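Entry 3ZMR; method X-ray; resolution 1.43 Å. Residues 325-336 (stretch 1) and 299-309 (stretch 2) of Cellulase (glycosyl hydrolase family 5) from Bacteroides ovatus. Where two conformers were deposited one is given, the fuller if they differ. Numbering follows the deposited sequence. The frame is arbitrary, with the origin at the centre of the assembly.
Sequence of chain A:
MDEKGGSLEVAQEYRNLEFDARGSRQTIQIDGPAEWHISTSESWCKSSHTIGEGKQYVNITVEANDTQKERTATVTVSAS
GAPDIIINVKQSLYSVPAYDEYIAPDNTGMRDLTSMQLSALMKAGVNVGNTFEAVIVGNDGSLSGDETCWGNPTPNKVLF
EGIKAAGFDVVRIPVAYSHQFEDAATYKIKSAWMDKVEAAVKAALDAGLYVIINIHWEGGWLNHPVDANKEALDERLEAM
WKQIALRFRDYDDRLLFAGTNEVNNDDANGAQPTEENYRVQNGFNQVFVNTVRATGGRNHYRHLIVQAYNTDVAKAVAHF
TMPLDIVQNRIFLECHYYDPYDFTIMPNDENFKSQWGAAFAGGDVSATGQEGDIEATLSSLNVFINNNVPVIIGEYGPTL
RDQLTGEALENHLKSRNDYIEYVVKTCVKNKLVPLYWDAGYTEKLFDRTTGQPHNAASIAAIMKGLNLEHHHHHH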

# COMPACT_ATOMS: atom_id res chain seq x y z
N ASP A 325 3.71 -10.42 9.51
CA ASP A 325 2.77 -9.83 10.46
C ASP A 325 2.62 -10.79 11.67
O ASP A 325 2.99 -11.96 11.61
CB ASP A 325 1.43 -9.54 9.74
CG ASP A 325 0.52 -8.53 10.46
OD1 ASP A 325 0.85 -8.03 11.59
OD2 ASP A 325 -0.53 -8.19 9.86
N ILE A 326 2.04 -10.26 12.75
CA ILE A 326 1.84 -10.97 14.01
C ILE A 326 0.42 -11.56 14.12
O ILE A 326 0.15 -12.36 15.01
CB ILE A 326 2.08 -10.02 15.22
CG1 ILE A 326 2.18 -10.77 16.56
CG2 ILE A 326 0.99 -8.92 15.29
CD1 ILE A 326 3.39 -11.66 16.67
N VAL A 327 -0.47 -11.17 13.19
CA VAL A 327 -1.83 -11.68 13.06
C VAL A 327 -2.01 -12.15 11.63
O VAL A 327 -1.31 -11.68 10.73
CB VAL A 327 -2.92 -10.66 13.40
CG1 VAL A 327 -3.00 -10.45 14.90
CG2 VAL A 327 -2.70 -9.36 12.63
N GLN A 328 -2.92 -13.10 11.45
CA GLN A 328 -3.19 -13.67 10.13
C GLN A 328 -4.27 -12.85 9.40
O GLN A 328 -5.28 -12.45 9.99
CB GLN A 328 -3.64 -15.14 10.21
CG GLN A 328 -2.60 -16.10 10.78
CD GLN A 328 -2.96 -17.58 10.59
OE1 GLN A 328 -2.94 -18.09 9.47
NE2 GLN A 328 -3.24 -18.27 11.68
N ASN A 329 -3.98 -12.59 8.12
CA ASN A 329 -5.00 -12.13 7.15
C ASN A 329 -5.63 -10.77 7.57
O ASN A 329 -6.88 -10.62 7.56
CB ASN A 329 -6.10 -13.20 6.95
CG ASN A 329 -5.55 -14.51 6.49
OD1 ASN A 329 -5.88 -15.56 7.06
ND2 ASN A 329 -4.71 -14.49 5.49
N ARG A 330 -4.76 -9.82 7.95
CA ARG A 330 -5.22 -8.47 8.30
C ARG A 330 -4.47 -7.39 7.50
O ARG A 330 -4.30 -6.25 7.98
CB ARG A 330 -5.10 -8.21 9.80
CG ARG A 330 -6.02 -9.05 10.68
CD ARG A 330 -7.50 -8.84 10.36
NE ARG A 330 -8.41 -9.47 11.34
CZ ARG A 330 -8.73 -10.76 11.34
NH1 ARG A 330 -8.24 -11.59 10.41
NH2 ARG A 330 -9.57 -11.22 12.27
N ILE A 331 -4.07 -7.75 6.28
CA ILE A 331 -3.39 -6.84 5.35
C ILE A 331 -4.08 -6.81 3.98
O ILE A 331 -4.44 -7.83 3.38
CB ILE A 331 -1.89 -7.18 5.17
CG1 ILE A 331 -1.16 -6.95 6.52
CG2 ILE A 331 -1.26 -6.28 4.09
CD1 ILE A 331 0.29 -7.33 6.58
N PHE A 332 -4.27 -5.58 3.50
CA PHE A 332 -4.69 -5.29 2.12
C PHE A 332 -3.49 -4.80 1.29
O PHE A 332 -2.62 -4.11 1.84
CB PHE A 332 -5.65 -4.09 2.06
CG PHE A 332 -7.05 -4.32 2.56
CD1 PHE A 332 -7.36 -4.43 3.91
CD2 PHE A 332 -8.11 -4.28 1.65
CE1 PHE A 332 -8.69 -4.57 4.34
CE2 PHE A 332 -9.42 -4.42 2.05
CZ PHE A 332 -9.73 -4.57 3.40
N LEU A 333 -3.54 -5.04 -0.01
CA LEU A 333 -2.67 -4.36 -0.98
C LEU A 333 -3.42 -3.16 -1.56
O LEU A 333 -4.64 -3.22 -1.79
CB LEU A 333 -2.34 -5.31 -2.15
CG LEU A 333 -1.61 -4.71 -3.35
CD1 LEU A 333 -0.21 -4.30 -2.97
CD2 LEU A 333 -1.53 -5.74 -4.45
N GLU A 334 -2.67 -2.07 -1.82
CA GLU A 334 -3.19 -0.88 -2.51
C GLU A 334 -2.41 -0.61 -3.80
O GLU A 334 -1.19 -0.55 -3.80
CB GLU A 334 -3.11 0.35 -1.61
CG GLU A 334 -3.55 1.65 -2.28
CD GLU A 334 -3.58 2.84 -1.37
OE1 GLU A 334 -3.02 2.76 -0.23
OE2 GLU A 334 -4.15 3.89 -1.80
N CYS A 335 -3.18 -0.42 -4.88
CA CYS A 335 -2.72 0.13 -6.13
C CYS A 335 -3.59 1.32 -6.49
O CYS A 335 -4.71 1.47 -5.97
CB CYS A 335 -2.81 -0.89 -7.27
SG CYS A 335 -1.80 -2.38 -7.02
N HIS A 336 -3.08 2.18 -7.37
CA HIS A 336 -3.86 3.24 -7.97
C HIS A 336 -3.99 2.93 -9.45
O HIS A 336 -3.18 2.20 -10.00
CB HIS A 336 -3.21 4.61 -7.72
CG HIS A 336 -3.10 4.98 -6.28
ND1 HIS A 336 -2.36 6.06 -5.84
CD2 HIS A 336 -3.66 4.44 -5.18
CE1 HIS A 336 -2.46 6.13 -4.52
NE2 HIS A 336 -3.23 5.15 -4.10
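Stretch 2, residues 299-309: NHYRHLIVQAY

How does stretch 2 lie on stretch 1? Its extended segment, which includes Leu304 to Gln307, runs parallel to the strand of stretch 1 that begins at Ile331, the two axes crossing at -41° and approaching to 4.5 Å. Ile331 pairs with Leu304, Phe332 with Ile305, Leu333 with Val306 and Glu334 with Gln307, at CA-CA distances of 4.6 to 5.2 Å.

Which backbone groups are satisfied? Alternate residues of each stretch bond across, as parallel pairing requires. Leu304 N donates to Arg330 O (3.0 Å), Phe332 N to Leu304 O (2.8 Å), Val306 N to Phe332 O (2.9 Å), Glu334 N to Val306 O (2.8 Å) and Ala308 N to Glu334 O (3.1 Å).

What satisfies the buried polar side chains? Glu334 divides its carboxylate: Gln307 NE2 donates to Glu334 OE1 (2.8 Å), and His336 NE2 to Glu334 OE2 (2.8 Å). Gln307 NE2 also makes a weak bond to Ile305 O (3.1 Å), while Gln307 OE1 is satisfied elsewhere in the structure.

What packs around this ladder? Ile331 CG2 meets Val306 CG2 at 3.6 Å on one face of the sheet; on the other, Phe332 CB lies 3.9 Å from Ile305 CG1. Toward the N-terminal ends of the paired segments, Arg330 CD sits over the His303 ring face, 3.4 Å from His303 CE1, and Val327 CG1 approaches His300 NE2 to 3.2 Å.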

# COMPACT_ATOMS: atom_id res chain seq x y z
N ASN A 299 -4.75 -2.04 17.74
CA ASN A 299 -3.81 -1.99 16.63
C ASN A 299 -3.15 -3.34 16.34
O ASN A 299 -2.58 -3.55 15.29
CB ASN A 299 -2.74 -0.93 16.84
CG ASN A 299 -3.26 0.49 16.68
OD1 ASN A 299 -4.33 0.74 16.10
ND2 ASN A 299 -2.51 1.42 17.19
N HIS A 300 -3.24 -4.26 17.28
CA HIS A 300 -2.82 -5.65 17.03
C HIS A 300 -3.65 -6.29 15.92
O HIS A 300 -3.13 -7.05 15.13
CB HIS A 300 -2.95 -6.45 18.33
CG HIS A 300 -2.51 -7.89 18.21
ND1 HIS A 300 -1.19 -8.24 18.27
CD2 HIS A 300 -3.21 -9.03 18.01
CE1 HIS A 300 -1.09 -9.56 18.17
NE2 HIS A 300 -2.29 -10.06 18.00
N TYR A 301 -4.93 -5.92 15.87
CA TYR A 301 -5.92 -6.54 14.99
C TYR A 301 -6.36 -5.68 13.80
O TYR A 301 -7.10 -6.16 12.93
CB TYR A 301 -7.18 -6.85 15.80
CG TYR A 301 -6.99 -7.90 16.88
CD1 TYR A 301 -6.82 -9.26 16.54
CD2 TYR A 301 -6.99 -7.57 18.22
CE1 TYR A 301 -6.68 -10.25 17.51
CE2 TYR A 301 -6.84 -8.55 19.19
CZ TYR A 301 -6.68 -9.87 18.81
OH TYR A 301 -6.54 -10.83 19.78
N ARG A 302 -5.96 -4.41 13.78
CA ARG A 302 -6.48 -3.47 12.79
C ARG A 302 -6.12 -3.93 11.39
O ARG A 302 -5.03 -4.47 11.16
CB ARG A 302 -5.92 -2.09 13.07
CG ARG A 302 -6.51 -0.99 12.22
CD ARG A 302 -6.12 0.46 12.63
NE ARG A 302 -6.27 0.68 14.06
CZ ARG A 302 -7.44 0.74 14.71
NH1 ARG A 302 -8.63 0.71 14.08
NH2 ARG A 302 -7.44 0.80 16.04
N HIS A 303 -6.99 -3.67 10.45
CA HIS A 303 -6.68 -3.97 9.05
C HIS A 303 -5.79 -2.88 8.51
O HIS A 303 -6.08 -1.68 8.64
CB HIS A 303 -7.96 -4.05 8.23
CG HIS A 303 -8.88 -5.16 8.69
ND1 HIS A 303 -9.01 -6.37 8.03
CD2 HIS A 303 -9.71 -5.22 9.75
CE1 HIS A 303 -9.90 -7.11 8.66
NE2 HIS A 303 -10.32 -6.44 9.72
N LEU A 304 -4.66 -3.31 7.98
CA LEU A 304 -3.62 -2.41 7.46
C LEU A 304 -3.51 -2.54 5.94
O LEU A 304 -3.71 -3.62 5.39
CB LEU A 304 -2.27 -2.70 8.12
CG LEU A 304 -2.23 -2.68 9.66
CD1 LEU A 304 -0.82 -2.94 10.15
CD2 LEU A 304 -2.78 -1.39 10.25
N ILE A 305 -3.10 -1.45 5.30
CA ILE A 305 -3.06 -1.36 3.86
C ILE A 305 -1.65 -0.96 3.45
O ILE A 305 -1.14 0.09 3.88
CB ILE A 305 -4.05 -0.33 3.33
CG1 ILE A 305 -5.47 -0.59 3.79
CG2 ILE A 305 -3.98 -0.26 1.80
CD1 ILE A 305 -6.36 0.61 3.70
N VAL A 306 -0.99 -1.80 2.65
CA VAL A 306 0.35 -1.58 2.18
C VAL A 306 0.35 -1.43 0.67
O VAL A 306 -0.56 -1.91 -0.02
CB VAL A 306 1.32 -2.70 2.67
CG1 VAL A 306 1.46 -2.65 4.19
CG2 VAL A 306 0.90 -4.08 2.15
N GLN A 307 1.35 -0.70 0.14
CA GLN A 307 1.30 -0.24 -1.24
C GLN A 307 2.28 -0.94 -2.16
O GLN A 307 3.42 -1.27 -1.77
CB GLN A 307 1.62 1.25 -1.28
CG GLN A 307 0.56 2.14 -0.65
CD GLN A 307 0.40 1.90 0.83
OE1 GLN A 307 1.38 1.89 1.60
NE2 GLN A 307 -0.84 1.71 1.25
N ALA A 308 1.84 -1.15 -3.38
CA ALA A 308 2.76 -1.52 -4.47
C ALA A 308 3.71 -0.37 -4.77
O ALA A 308 3.43 0.79 -4.43
CB ALA A 308 1.97 -1.90 -5.70
N TYR A 309 4.83 -0.69 -5.41
CA TYR A 309 5.80 0.31 -5.83
C TYR A 309 5.07 1.27 -6.80
O TYR A 309 4.44 0.81 -7.74
CB TYR A 309 7.00 -0.35 -6.49
CG TYR A 309 8.18 0.59 -6.67
CD1 TYR A 309 8.24 1.45 -7.76
CD2 TYR A 309 9.21 0.64 -5.74
CE1 TYR A 309 9.29 2.34 -7.90
CE2 TYR A 309 10.29 1.52 -5.89
CZ TYR A 309 10.31 2.37 -6.97
OH TYR A 309 11.39 3.22 -7.09